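Local coordinates for protein PaiA Acetyltransferase (Thermoplasma acidophilum, PDB 3K9U) that transfers an acetyl group from acetyl-CoA to polyamines such as spermidine, protecting the cell against polyamine toxicity, at residues R124-R129 with D147-D152; F77-I82 with L89-L94; W26-I31 with R129-G134. All coordinates share one frame; numbering follows the deposited sequence.

Contact 1: R124-R129 with D147-D152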
loop_
_atom_site.group_PDB
_atom_site.type_symbol
_atom_site.label_atom_id
_atom_site.label_comp_id
_atom_site.label_asym_id
_atom_site.label_seq_id
_atom_site.Cartn_x
_atom_site.Cartn_y
_atom_site.Cartn_z
ATOM N N ARG A 124 14.857 -12.780 -17.513
ATOM C CA ARG A 124 14.278 -11.607 -18.166
ATOM C C ARG A 124 12.837 -11.423 -17.793
ATOM O O ARG A 124 12.195 -12.341 -17.299
ATOM C CB ARG A 124 14.446 -11.652 -19.698
ATOM C CG ARG A 124 13.979 -12.916 -20.381
ATOM C CD ARG A 124 14.549 -13.077 -21.809
ATOM N NE ARG A 124 13.602 -12.589 -22.810
ATOM C CZ ARG A 124 13.677 -11.412 -23.429
ATOM N NH1 ARG A 124 14.686 -10.572 -23.178
ATOM N NH2 ARG A 124 12.733 -11.075 -24.316
ATOM N N LEU A 125 12.331 -10.215 -18.003
ATOM C CA LEU A 125 10.951 -9.916 -17.693
ATOM C C LEU A 125 10.456 -8.733 -18.509
ATOM O O LEU A 125 11.255 -7.914 -18.965
ATOM C CB LEU A 125 10.799 -9.651 -16.196
ATOM C CG LEU A 125 11.470 -8.398 -15.598
ATOM C CD1 LEU A 125 10.584 -7.132 -15.784
ATOM C CD2 LEU A 125 11.841 -8.579 -14.136
ATOM N N TYR A 126 9.132 -8.657 -18.694
ATOM C CA TYR A 126 8.496 -7.491 -19.285
ATOM C C TYR A 126 7.694 -6.794 -18.176
ATOM O O TYR A 126 6.948 -7.428 -17.447
ATOM C CB TYR A 126 7.537 -7.907 -20.424
ATOM C CG TYR A 126 8.191 -8.555 -21.648
ATOM C CD1 TYR A 126 8.044 -8.009 -22.924
ATOM C CD2 TYR A 126 8.930 -9.713 -21.523
ATOM C CE1 TYR A 126 8.638 -8.611 -24.061
ATOM C CE2 TYR A 126 9.514 -10.323 -22.631
ATOM C CZ TYR A 126 9.383 -9.768 -23.897
ATOM O OH TYR A 126 10.006 -10.408 -24.954
ATOM N N VAL A 127 7.868 -5.485 -18.052
ATOM C CA VAL A 127 7.077 -4.660 -17.156
ATOM C C VAL A 127 6.579 -3.436 -17.955
ATOM O O VAL A 127 7.314 -2.863 -18.807
ATOM C CB VAL A 127 7.912 -4.214 -15.940
ATOM C CG1 VAL A 127 9.176 -3.491 -16.375
ATOM C CG2 VAL A 127 7.079 -3.333 -14.950
ATOM N N HIS A 128 5.334 -3.065 -17.732
ATOM C CA HIS A 128 4.767 -1.869 -18.373
ATOM C C HIS A 128 5.541 -0.629 -17.872
ATOM O O HIS A 128 5.778 -0.476 -16.683
ATOM C CB HIS A 128 3.280 -1.720 -18.028
ATOM C CG HIS A 128 2.534 -0.772 -18.924
ATOM N ND1 HIS A 128 2.737 0.587 -18.902
ATOM C CD2 HIS A 128 1.561 -0.990 -19.844
ATOM C CE1 HIS A 128 1.945 1.170 -19.785
ATOM N NE2 HIS A 128 1.224 0.234 -20.374
ATOM N N ARG A 129 5.913 0.238 -18.795
ATOM C CA ARG A 129 6.687 1.436 -18.487
ATOM C C ARG A 129 6.004 2.413 -17.537
ATOM O O ARG A 129 6.691 3.144 -16.861
ATOM C CB ARG A 129 7.059 2.154 -19.783
ATOM C CG ARG A 129 5.875 2.882 -20.448
ATOM C CD ARG A 129 5.945 2.775 -21.972
ATOM N NE ARG A 129 6.972 3.616 -22.569
ATOM C CZ ARG A 129 7.721 3.289 -23.627
ATOM N NH1 ARG A 129 8.629 4.164 -24.078
ATOM N NH2 ARG A 129 7.598 2.101 -24.227
ATOM N N ASP A 147 15.868 -3.053 -23.306
ATOM C CA ASP A 147 15.092 -2.823 -24.516
ATOM C C ASP A 147 13.651 -2.416 -24.176
ATOM O O ASP A 147 13.218 -2.493 -23.027
ATOM C CB ASP A 147 15.094 -4.109 -25.368
ATOM C CG ASP A 147 14.886 -3.847 -26.861
ATOM O OD1 ASP A 147 14.961 -2.681 -27.319
ATOM O OD2 ASP A 147 14.653 -4.834 -27.586
ATOM N N THR A 148 12.933 -1.963 -25.194
ATOM C CA THR A 148 11.520 -1.670 -25.087
ATOM C C THR A 148 10.791 -2.547 -26.116
ATOM O O THR A 148 11.368 -2.939 -27.129
ATOM C CB THR A 148 11.231 -0.155 -25.306
ATOM O OG1 THR A 148 11.377 0.179 -26.685
ATOM C CG2 THR A 148 12.182 0.723 -24.488
ATOM N N ASP A 149 9.547 -2.903 -25.807
ATOM C CA ASP A 149 8.679 -3.616 -26.732
ATOM C C ASP A 149 7.230 -3.133 -26.552
ATOM O O ASP A 149 6.563 -3.500 -25.592
ATOM C CB ASP A 149 8.778 -5.130 -26.497
ATOM C CG ASP A 149 8.036 -5.942 -27.563
ATOM O OD1 ASP A 149 8.128 -5.585 -28.757
ATOM O OD2 ASP A 149 7.353 -6.935 -27.217
ATOM N N GLY A 150 6.750 -2.317 -27.483
ATOM C CA GLY A 150 5.440 -1.664 -27.334
ATOM C C GLY A 150 5.431 -0.780 -26.097
ATOM O O GLY A 150 6.334 0.037 -25.913
ATOM N N SER A 151 4.454 -0.986 -25.213
ATOM C CA SER A 151 4.383 -0.210 -23.963
ATOM C C SER A 151 5.206 -0.797 -22.797
ATOM O O SER A 151 5.227 -0.225 -21.721
ATOM C CB SER A 151 2.924 -0.016 -23.552
ATOM O OG SER A 151 2.328 -1.269 -23.345
ATOM N N ASP A 152 5.889 -1.916 -23.010
ATOM C CA ASP A 152 6.749 -2.508 -21.998
ATOM C C ASP A 152 8.238 -2.169 -22.109
ATOM O O ASP A 152 8.772 -1.895 -23.192
ATOM C CB ASP A 152 6.695 -4.020 -22.098
ATOM C CG ASP A 152 5.311 -4.588 -21.906
ATOM O OD1 ASP A 152 4.440 -3.916 -21.318
ATOM O OD2 ASP A 152 5.124 -5.743 -22.336
#
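Arg129 leaves the end of strand 122-128 and reaches over the turn at Ser151, touching it with most of its length. Its CB and CG skirt the carbonyl oxygen of Ser151, and CD comes closest, 3.1 Å from Ser151 O. With CG between the backbone N and the carbonyl carbon (chi1 73°), in the crowded position, and bends at chi2 and chi3, the chain folds back on the turn. At the tip, NH2 lies 2.9 Å from Gly150 O, but the angle is too poor for a hydrogen bond. The firm bond is made by the backbone: Arg129 N gives its hydrogen to Ser151 O at 3.0 Å, almost straight (176°) and in the plane of the carbonyl. The same Ser151 O sits over the centre of the His128 ring, 3.8 Å above its plane, while Ser151 OG comes 3.5 Å from His128 NE2; on the ring's ND1, Gln130 N is hydrogen-bonded. Two residues back along the strand, Tyr126 turns the edge of its ring to two carboxylates, with CD1 3.7 Å from Asp152 OD2 and CE1 near Asp149 OD2. Beyond the turn, His128 and Asp152 form an antiparallel non-hydrogen-bonded pair, and Asp152 CA makes a CA-H...O contact to Val127 O at 3.3 Å. Asp149 to Asp152 is a type II' turn, with Gly150 at positive phi, joining the last two strands of the sheet. Ser151 O accepts one backbone N-H and lies against the arginine chain and imidazole face, and Asp152 OD1, 5.3 Å from His128 NE2, would probably favour imidazole protonation slightly.

Contact 2: F77-I82 with L89-L94. With ACO (acetyl coenzyme *a), chain G.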
loop_
_atom_site.group_PDB
_atom_site.type_symbol
_atom_site.label_atom_id
_atom_site.label_comp_id
_atom_site.label_asym_id
_atom_site.label_seq_id
_atom_site.Cartn_x
_atom_site.Cartn_y
_atom_site.Cartn_z
ATOM N N PHE A 77 1.668 -14.134 -5.462
ATOM C CA PHE A 77 2.260 -15.274 -6.152
ATOM C C PHE A 77 3.283 -14.851 -7.176
ATOM O O PHE A 77 3.331 -13.711 -7.537
ATOM C CB PHE A 77 1.164 -16.079 -6.857
ATOM C CG PHE A 77 0.395 -15.278 -7.889
ATOM C CD1 PHE A 77 -0.721 -14.518 -7.521
ATOM C CD2 PHE A 77 0.795 -15.250 -9.202
ATOM C CE1 PHE A 77 -1.428 -13.764 -8.465
ATOM C CE2 PHE A 77 0.092 -14.499 -10.147
ATOM C CZ PHE A 77 -1.029 -13.757 -9.771
ATOM N N ILE A 78 4.062 -15.804 -7.670
ATOM C CA ILE A 78 5.060 -15.541 -8.676
ATOM C C ILE A 78 5.074 -16.703 -9.653
ATOM O O ILE A 78 4.854 -17.845 -9.255
ATOM C CB ILE A 78 6.456 -15.330 -8.036
ATOM C CG1 ILE A 78 7.412 -14.693 -9.050
ATOM C CG2 ILE A 78 6.998 -16.651 -7.468
ATOM C CD1 ILE A 78 8.864 -14.407 -8.525
ATOM N N GLU A 79 5.285 -16.405 -10.935
ATOM C CA GLU A 79 5.379 -17.415 -11.975
ATOM C C GLU A 79 6.637 -17.168 -12.800
ATOM O O GLU A 79 6.842 -16.073 -13.292
ATOM C CB GLU A 79 4.140 -17.395 -12.895
ATOM C CG GLU A 79 4.142 -18.558 -13.973
ATOM C CD GLU A 79 2.901 -18.596 -14.884
ATOM O OE1 GLU A 79 2.598 -17.586 -15.578
ATOM O OE2 GLU A 79 2.221 -19.654 -14.911
ATOM N N LEU A 80 7.468 -18.188 -12.948
ATOM C CA LEU A 80 8.606 -18.129 -13.870
ATOM C C LEU A 80 8.734 -19.375 -14.728
ATOM O O LEU A 80 8.475 -20.464 -14.243
ATOM C CB LEU A 80 9.922 -17.957 -13.115
ATOM C CG LEU A 80 9.983 -16.920 -12.015
ATOM C CD1 LEU A 80 9.692 -17.597 -10.704
ATOM C CD2 LEU A 80 11.376 -16.298 -12.034
ATOM N N LYS A 81 9.146 -19.205 -15.983
ATOM C CA LYS A 81 9.439 -20.313 -16.891
ATOM C C LYS A 81 10.930 -20.372 -17.213
ATOM O O LYS A 81 11.578 -19.344 -17.488
ATOM C CB LYS A 81 8.680 -20.183 -18.217
ATOM C CG LYS A 81 7.490 -21.169 -18.428
ATOM C CD LYS A 81 6.095 -20.486 -18.295
ATOM C CE LYS A 81 4.933 -21.492 -18.228
ATOM N NZ LYS A 81 3.668 -21.042 -18.945
ATOM N N ILE A 82 11.471 -21.586 -17.207
ATOM C CA ILE A 82 12.833 -21.793 -17.655
ATOM C C ILE A 82 12.805 -22.504 -18.973
ATOM O O ILE A 82 12.200 -23.566 -19.067
ATOM C CB ILE A 82 13.623 -22.627 -16.641
ATOM C CG1 ILE A 82 13.772 -21.812 -15.344
ATOM C CG2 ILE A 82 14.987 -23.156 -17.274
ATOM C CD1 ILE A 82 13.927 -22.638 -14.091
ATOM N N LEU A 89 10.557 -14.264 -15.950
ATOM C CA LEU A 89 9.677 -13.925 -14.849
ATOM C C LEU A 89 8.383 -13.422 -15.478
ATOM O O LEU A 89 8.336 -12.336 -16.055
ATOM C CB LEU A 89 10.318 -12.862 -13.949
ATOM C CG LEU A 89 9.711 -12.698 -12.541
ATOM C CD1 LEU A 89 10.576 -11.754 -11.657
ATOM C CD2 LEU A 89 8.272 -12.181 -12.616
ATOM N N LEU A 90 7.346 -14.238 -15.433
ATOM C CA LEU A 90 6.131 -13.931 -16.182
ATOM C C LEU A 90 5.176 -13.108 -15.376
ATOM O O LEU A 90 4.449 -12.325 -15.931
ATOM C CB LEU A 90 5.396 -15.201 -16.621
ATOM C CG LEU A 90 6.152 -16.128 -17.569
ATOM C CD1 LEU A 90 5.415 -17.487 -17.620
ATOM C CD2 LEU A 90 6.313 -15.507 -18.975
ATOM N N ARG A 91 5.181 -13.298 -14.064
ATOM C CA ARG A 91 4.063 -12.877 -13.217
ATOM C C ARG A 91 4.506 -12.689 -11.757
ATOM O O ARG A 91 5.095 -13.599 -11.175
ATOM C CB ARG A 91 3.011 -13.995 -13.286
ATOM C CG ARG A 91 1.628 -13.557 -13.583
ATOM C CD ARG A 91 0.932 -14.348 -14.679
ATOM N NE ARG A 91 0.851 -15.814 -14.570
ATOM C CZ ARG A 91 -0.274 -16.544 -14.477
ATOM N NH1 ARG A 91 -0.193 -17.871 -14.495
ATOM N NH2 ARG A 91 -1.485 -15.990 -14.338
ATOM N N LEU A 92 4.189 -11.537 -11.169
ATOM C CA LEU A 92 4.423 -11.306 -9.742
ATOM C C LEU A 92 3.485 -10.253 -9.220
ATOM O O LEU A 92 3.624 -9.073 -9.547
ATOM C CB LEU A 92 5.870 -10.862 -9.497
ATOM C CG LEU A 92 6.313 -10.476 -8.096
ATOM C CD1 LEU A 92 6.021 -11.587 -7.171
ATOM C CD2 LEU A 92 7.802 -10.153 -8.081
ATOM N N TYR A 93 2.548 -10.690 -8.389
ATOM C CA TYR A 93 1.472 -9.835 -7.920
ATOM C C TYR A 93 1.149 -10.141 -6.460
ATOM O O TYR A 93 1.007 -11.300 -6.100
ATOM C CB TYR A 93 0.208 -10.036 -8.787
ATOM C CG TYR A 93 0.355 -9.535 -10.200
ATOM C CD1 TYR A 93 0.176 -8.191 -10.501
ATOM C CD2 TYR A 93 0.715 -10.395 -11.232
ATOM C CE1 TYR A 93 0.336 -7.717 -11.780
ATOM C CE2 TYR A 93 0.876 -9.927 -12.526
ATOM C CZ TYR A 93 0.672 -8.594 -12.795
ATOM O OH TYR A 93 0.827 -8.118 -14.072
ATOM N N LEU A 94 1.031 -9.088 -5.647
ATOM C CA LEU A 94 0.552 -9.167 -4.276
ATOM C C LEU A 94 -0.750 -8.381 -4.149
ATOM O O LEU A 94 -0.975 -7.419 -4.913
ATOM C CB LEU A 94 1.534 -8.504 -3.330
ATOM C CG LEU A 94 2.989 -8.946 -3.421
ATOM C CD1 LEU A 94 3.893 -8.166 -2.389
ATOM C CD2 LEU A 94 3.067 -10.462 -3.235
HETATM N N1A ACO G . 3.739 2.014 -3.544
HETATM C C2A ACO G . 4.792 2.456 -4.273
HETATM N N3A ACO G . 5.896 1.712 -4.472
HETATM C C4A ACO G . 5.999 0.463 -3.984
HETATM C C5A ACO G . 4.877 -0.046 -3.199
HETATM C C6A ACO G . 3.696 0.811 -3.006
HETATM N N6A ACO G . 2.624 0.407 -2.281
HETATM N N7A ACO G . 5.204 -1.268 -2.821
HETATM C C8A ACO G . 6.431 -1.522 -3.305
HETATM N N9A ACO G . 6.913 -0.500 -4.027
HETATM C C1B ACO G . 8.269 -0.490 -4.665
HETATM C C2B ACO G . 9.155 0.690 -4.261
HETATM O O2B ACO G . 10.142 0.990 -5.282
HETATM C C3B ACO G . 9.856 0.215 -3.022
HETATM O O3B ACO G . 11.096 0.916 -2.811
HETATM P P3B ACO G . 11.052 2.207 -1.810
HETATM O O7A ACO G . 11.033 1.570 -0.480
HETATM O O8A ACO G . 9.766 2.934 -2.186
HETATM O O9A ACO G . 12.333 2.910 -2.225
HETATM C C4B ACO G . 9.977 -1.284 -3.230
HETATM O O4B ACO G . 9.018 -1.632 -4.239
HETATM C C5B ACO G . 9.705 -2.095 -1.981
HETATM O O5B ACO G . 10.241 -3.422 -2.087
HETATM P P1A ACO G . 9.413 -4.699 -1.559
HETATM O O1A ACO G . 8.790 -4.399 -0.203
HETATM O O2A ACO G . 10.258 -5.937 -1.700
HETATM O O3A ACO G . 8.246 -4.717 -2.690
HETATM P P2A ACO G . 6.894 -5.610 -2.557
HETATM O O4A ACO G . 5.748 -4.626 -2.523
HETATM O O5A ACO G . 7.051 -6.678 -1.482
HETATM O O6A ACO G . 6.860 -6.367 -3.954
HETATM C CBP ACO G . 5.792 -5.903 -6.037
HETATM C CCP ACO G . 7.026 -5.671 -5.184
HETATM C CDP ACO G . 5.977 -5.239 -7.387
HETATM C CEP ACO G . 5.675 -7.411 -6.246
HETATM C CAP ACO G . 4.526 -5.376 -5.322
HETATM O OAP ACO G . 4.653 -3.994 -4.962
HETATM C C9P ACO G . 3.267 -5.547 -6.125
HETATM O O9P ACO G . 2.698 -6.624 -6.127
HETATM N N8P ACO G . 2.863 -4.506 -6.813
HETATM C C7P ACO G . 1.722 -4.510 -7.701
HETATM C C6P ACO G . 1.809 -5.496 -8.855
HETATM C C5P ACO G . 3.006 -5.314 -9.764
HETATM O O5P ACO G . 3.380 -4.214 -10.145
HETATM N N4P ACO G . 3.601 -6.438 -10.173
HETATM C C3P ACO G . 4.686 -6.429 -11.153
HETATM C C2P ACO G . 4.117 -6.593 -12.554
HETATM S S1P ACO G . 5.375 -6.872 -13.764
HETATM C C ACO G . 5.440 -8.557 -13.908
HETATM O O ACO G . 4.607 -9.227 -13.310
HETATM C CH3 ACO G . 6.483 -9.226 -14.783
#
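Ile78 and Leu92 meet on one face of the hairpin, CB of Ile78 lying 3.9 Å from Leu92 CD1, and Leu80 CD2 packs against Leu89 CG beside them. Helix 103-118 packs against this side through Leu107, Ala111 and Met115. On the other face Phe77 sets its ring tip by Tyr93, CZ 4.0 Å from Tyr93 CB, with Arg91 CG at the ring's edge. Outward, Glu79, its CG anti to the backbone N (chi1 -175°), stretches to Arg91, which grips it side-on: NE to OE1 at 2.7 Å and NH1 to OE2 at 3.0 Å. Both nitrogens come from above the carboxylate plane, and the two flat groups are 47° apart. Arg91 NH1 also has a salt bridge to Glu53 and NH2 a hydrogen bond to Tyr45, so the guanidinium is held by three residues, which probably steadies the charge of the buried Glu79 carboxylate. Between the strands, backbone bonds pair Phe77 with Tyr93 and Glu79 with Arg91, and Glu79 O takes Leu90 N at 2.9 Å and a weak bond from Arg91 N. Leu90 and Arg91 both face Glu79, a classic beta bulge. On the edge that strand 86-94 turns toward strand 122-128, past the Leu89-Arg124 pairing, the cofactor takes the place of a strand: its N4P donates to Leu92 O at 2.7 Å, its O9P accepts from Leu94 N at 3.0 Å, and the acetyl O takes a weak bond from Leu92 N. A bulged strand binding the pantetheine and acetyl group of acetyl-CoA through its backbone is a hallmark of the GNAT fold.

Contact 3: W26-I31 with R129-G134; sequences WTYAGI and RQNSVG. With ACO (acetyl coenzyme *a), chain G.
Trp26 and Val133 meet at the ring's far end, CH2 lying 4.3 Å from Val133 CG1, while the pantetheine of acetyl-CoA runs past the edge of the indole, its N8P in the ring plane. CZ2 and CH2 are also close to N6A of the adenine, and Trp26 NE1 bonds Glu97 O of the second subunit. The ring of Tyr28 has Thr27 CB over one face, 3.9 Å above the plane and offset toward the rim. Its OH binds Tyr93 OH, and a water 2.9 Å from Tyr28 OH also takes a weak bond from Asn131 ND2. Asn131 is the hub of the other segment. With CG anti to the backbone N (chi1 177°), the amide is carried toward Thr27 and acetyl-CoA: ND2 donates to O5P of the cofactor at 2.8 Å, nearly straight at 172°. OD1 accepts from Gly134 N at 3.0 Å from above its carbonyl plane, which makes Asn131 the N-cap of helix 132-139. The two bonds fix the amide's rotation, and Thr27 CG2 packs against it 3.5 Å from ND2. An alanine here would probably leave the cofactor's O5P without its donor and Gly134 N without its capping acceptor, opening a gap beside the Thr27 methyl. Further along, Ile31 and Gln130 slide past each other in opposite directions, CG1 to CB at 3.8 Å, and Ile31 CD1 reaches Gln130 O. No hydrogen bond runs directly between the segments; the water is the polar link, while the cofactor is bonded from the Asn131 side and packed against Trp26 and Thr27. The end of helix 13-27 and the loop after it thus face the start of helix 132-139, just past strand 122-128, with the pantetheine between them.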
loop_
_atom_site.group_PDB
_atom_site.type_symbol
_atom_site.label_atom_id
_atom_site.label_comp_id
_atom_site.label_asym_id
_atom_site.label_seq_id
_atom_site.Cartn_x
_atom_site.Cartn_y
_atom_site.Cartn_z
ATOM N N TRP A 26 -5.668 -2.433 -8.849
ATOM C CA TRP A 26 -4.883 -1.437 -8.133
ATOM C C TRP A 26 -3.634 -1.021 -8.944
ATOM O O TRP A 26 -3.443 0.150 -9.165
ATOM C CB TRP A 26 -4.465 -1.970 -6.777
ATOM C CG TRP A 26 -3.565 -1.017 -5.997
ATOM C CD1 TRP A 26 -3.957 0.109 -5.311
ATOM C CD2 TRP A 26 -2.142 -1.113 -5.815
ATOM N NE1 TRP A 26 -2.865 0.696 -4.698
ATOM C CE2 TRP A 26 -1.743 -0.017 -5.015
ATOM C CE3 TRP A 26 -1.170 -2.030 -6.225
ATOM C CZ2 TRP A 26 -0.429 0.173 -4.610
ATOM C CZ3 TRP A 26 0.160 -1.820 -5.833
ATOM C CH2 TRP A 26 0.502 -0.727 -5.031
ATOM N N THR A 27 -2.820 -1.978 -9.393
ATOM C CA THR A 27 -1.577 -1.667 -10.121
ATOM C C THR A 27 -1.770 -0.954 -11.453
ATOM O O THR A 27 -0.970 -0.137 -11.840
ATOM C CB THR A 27 -0.793 -2.929 -10.494
ATOM O OG1 THR A 27 -0.825 -3.873 -9.413
ATOM C CG2 THR A 27 0.662 -2.553 -10.811
ATOM N N TYR A 28 -2.828 -1.288 -12.181
ATOM C CA TYR A 28 -3.006 -0.732 -13.507
ATOM C C TYR A 28 -4.095 0.349 -13.570
ATOM O O TYR A 28 -4.551 0.720 -14.655
ATOM C CB TYR A 28 -3.267 -1.879 -14.472
ATOM C CG TYR A 28 -2.107 -2.870 -14.550
ATOM C CD1 TYR A 28 -0.964 -2.558 -15.243
ATOM C CD2 TYR A 28 -2.193 -4.137 -13.981
ATOM C CE1 TYR A 28 0.104 -3.450 -15.338
ATOM C CE2 TYR A 28 -1.119 -5.048 -14.060
ATOM C CZ TYR A 28 0.028 -4.682 -14.746
ATOM O OH TYR A 28 1.098 -5.535 -14.848
ATOM N N ALA A 29 -4.507 0.857 -12.417
ATOM C CA ALA A 29 -5.553 1.891 -12.384
ATOM C C ALA A 29 -5.247 3.097 -13.297
ATOM O O ALA A 29 -6.130 3.564 -14.032
ATOM C CB ALA A 29 -5.843 2.387 -10.928
ATOM N N GLY A 30 -4.034 3.613 -13.293
ATOM C CA GLY A 30 -3.798 4.763 -14.204
ATOM C C GLY A 30 -3.431 4.420 -15.661
ATOM O O GLY A 30 -3.134 5.328 -16.450
ATOM N N ILE A 31 -3.469 3.132 -16.020
ATOM C CA ILE A 31 -2.664 2.604 -17.139
ATOM C C ILE A 31 -3.538 1.942 -18.209
ATOM O O ILE A 31 -3.485 2.321 -19.364
ATOM C CB ILE A 31 -1.614 1.593 -16.614
ATOM C CG1 ILE A 31 -0.599 2.303 -15.709
ATOM C CG2 ILE A 31 -0.897 0.891 -17.746
ATOM C CD1 ILE A 31 0.246 1.366 -14.859
ATOM N N ARG A 129 5.913 0.238 -18.795
ATOM C CA ARG A 129 6.687 1.436 -18.487
ATOM C C ARG A 129 6.004 2.413 -17.537
ATOM O O ARG A 129 6.691 3.144 -16.861
ATOM C CB ARG A 129 7.059 2.154 -19.783
ATOM C CG ARG A 129 5.875 2.882 -20.448
ATOM C CD ARG A 129 5.945 2.775 -21.972
ATOM N NE ARG A 129 6.972 3.616 -22.569
ATOM C CZ ARG A 129 7.721 3.289 -23.627
ATOM N NH1 ARG A 129 8.629 4.164 -24.078
ATOM N NH2 ARG A 129 7.598 2.101 -24.227
ATOM N N GLN A 130 4.669 2.439 -17.470
ATOM C CA GLN A 130 4.020 3.302 -16.460
ATOM C C GLN A 130 3.813 2.622 -15.110
ATOM O O GLN A 130 3.326 3.241 -14.179
ATOM C CB GLN A 130 2.683 3.862 -16.943
ATOM C CG GLN A 130 2.752 4.658 -18.231
ATOM C CD GLN A 130 1.365 5.043 -18.683
ATOM O OE1 GLN A 130 0.907 4.639 -19.755
ATOM N NE2 GLN A 130 0.662 5.790 -17.830
ATOM N N ASN A 131 4.145 1.344 -14.999
ATOM C CA ASN A 131 4.007 0.680 -13.714
ATOM C C ASN A 131 5.282 1.000 -12.924
ATOM O O ASN A 131 6.244 0.231 -12.873
ATOM C CB ASN A 131 3.775 -0.820 -13.861
ATOM C CG ASN A 131 3.695 -1.534 -12.526
ATOM O OD1 ASN A 131 3.693 -0.891 -11.480
ATOM N ND2 ASN A 131 3.669 -2.888 -12.555
ATOM N N SER A 132 5.246 2.168 -12.332
ATOM C CA SER A 132 6.335 2.704 -11.507
ATOM C C SER A 132 6.636 1.800 -10.293
ATOM O O SER A 132 7.795 1.649 -9.891
ATOM C CB SER A 132 5.907 4.100 -11.031
ATOM O OG SER A 132 7.018 4.849 -10.640
ATOM N N VAL A 133 5.585 1.220 -9.713
ATOM C CA VAL A 133 5.685 0.316 -8.543
ATOM C C VAL A 133 6.507 -0.945 -8.863
ATOM O O VAL A 133 7.505 -1.239 -8.229
ATOM C CB VAL A 133 4.240 -0.105 -8.045
ATOM C CG1 VAL A 133 4.323 -1.134 -6.924
ATOM C CG2 VAL A 133 3.388 1.169 -7.589
ATOM N N GLY A 134 6.064 -1.685 -9.862
ATOM C CA GLY A 134 6.816 -2.823 -10.378
ATOM C C GLY A 134 8.187 -2.474 -10.931
ATOM O O GLY A 134 9.157 -3.145 -10.629
HETATM N N1A ACO G . 3.739 2.014 -3.544
HETATM C C2A ACO G . 4.792 2.456 -4.273
HETATM N N3A ACO G . 5.896 1.712 -4.472
HETATM C C4A ACO G . 5.999 0.463 -3.984
HETATM C C5A ACO G . 4.877 -0.046 -3.199
HETATM C C6A ACO G . 3.696 0.811 -3.006
HETATM N N6A ACO G . 2.624 0.407 -2.281
HETATM N N7A ACO G . 5.204 -1.268 -2.821
HETATM C C8A ACO G . 6.431 -1.522 -3.305
HETATM N N9A ACO G . 6.913 -0.500 -4.027
HETATM C C1B ACO G . 8.269 -0.490 -4.665
HETATM C C2B ACO G . 9.155 0.690 -4.261
HETATM O O2B ACO G . 10.142 0.990 -5.282
HETATM C C3B ACO G . 9.856 0.215 -3.022
HETATM O O3B ACO G . 11.096 0.916 -2.811
HETATM P P3B ACO G . 11.052 2.207 -1.810
HETATM O O7A ACO G . 11.033 1.570 -0.480
HETATM O O8A ACO G . 9.766 2.934 -2.186
HETATM O O9A ACO G . 12.333 2.910 -2.225
HETATM C C4B ACO G . 9.977 -1.284 -3.230
HETATM O O4B ACO G . 9.018 -1.632 -4.239
HETATM C C5B ACO G . 9.705 -2.095 -1.981
HETATM O O5B ACO G . 10.241 -3.422 -2.087
HETATM P P1A ACO G . 9.413 -4.699 -1.559
HETATM O O1A ACO G . 8.790 -4.399 -0.203
HETATM O O2A ACO G . 10.258 -5.937 -1.700
HETATM O O3A ACO G . 8.246 -4.717 -2.690
HETATM P P2A ACO G . 6.894 -5.610 -2.557
HETATM O O4A ACO G . 5.748 -4.626 -2.523
HETATM O O5A ACO G . 7.051 -6.678 -1.482
HETATM O O6A ACO G . 6.860 -6.367 -3.954
HETATM C CBP ACO G . 5.792 -5.903 -6.037
HETATM C CCP ACO G . 7.026 -5.671 -5.184
HETATM C CDP ACO G . 5.977 -5.239 -7.387
HETATM C CEP ACO G . 5.675 -7.411 -6.246
HETATM C CAP ACO G . 4.526 -5.376 -5.322
HETATM O OAP ACO G . 4.653 -3.994 -4.962
HETATM C C9P ACO G . 3.267 -5.547 -6.125
HETATM O O9P ACO G . 2.698 -6.624 -6.127
HETATM N N8P ACO G . 2.863 -4.506 -6.813
HETATM C C7P ACO G . 1.722 -4.510 -7.701
HETATM C C6P ACO G . 1.809 -5.496 -8.855
HETATM C C5P ACO G . 3.006 -5.314 -9.764
HETATM O O5P ACO G . 3.380 -4.214 -10.145
HETATM N N4P ACO G . 3.601 -6.438 -10.173
HETATM C C3P ACO G . 4.686 -6.429 -11.153
HETATM C C2P ACO G . 4.117 -6.593 -12.554
HETATM S S1P ACO G . 5.375 -6.872 -13.764
HETATM C C ACO G . 5.440 -8.557 -13.908
HETATM O O ACO G . 4.607 -9.227 -13.310
HETATM C CH3 ACO G . 6.483 -9.226 -14.783
HETATM O O HOH W 1 3.693 -4.523 -15.535
#

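From the N terminus, helix 13-27 and the loop behind it come first and wait almost a hundred residues for their partner. Within that span the chain runs through strands 73-83 and 86-94, and contact 2 closes the short hairpin between them, wholly enclosed by contact 3. Strand 122-128 then lies beside strand 86-94 and opens contact 1, whose other half follows helix 132-139. That helix's first turn closes contact 3 before contact 1 is complete, so these two cross and share Arg129. Contacts 1 and 2 lie on one sheet, joined by Arg124 O and Leu89 N; contacts 2 and 3 meet at acetyl-CoA, which both touch.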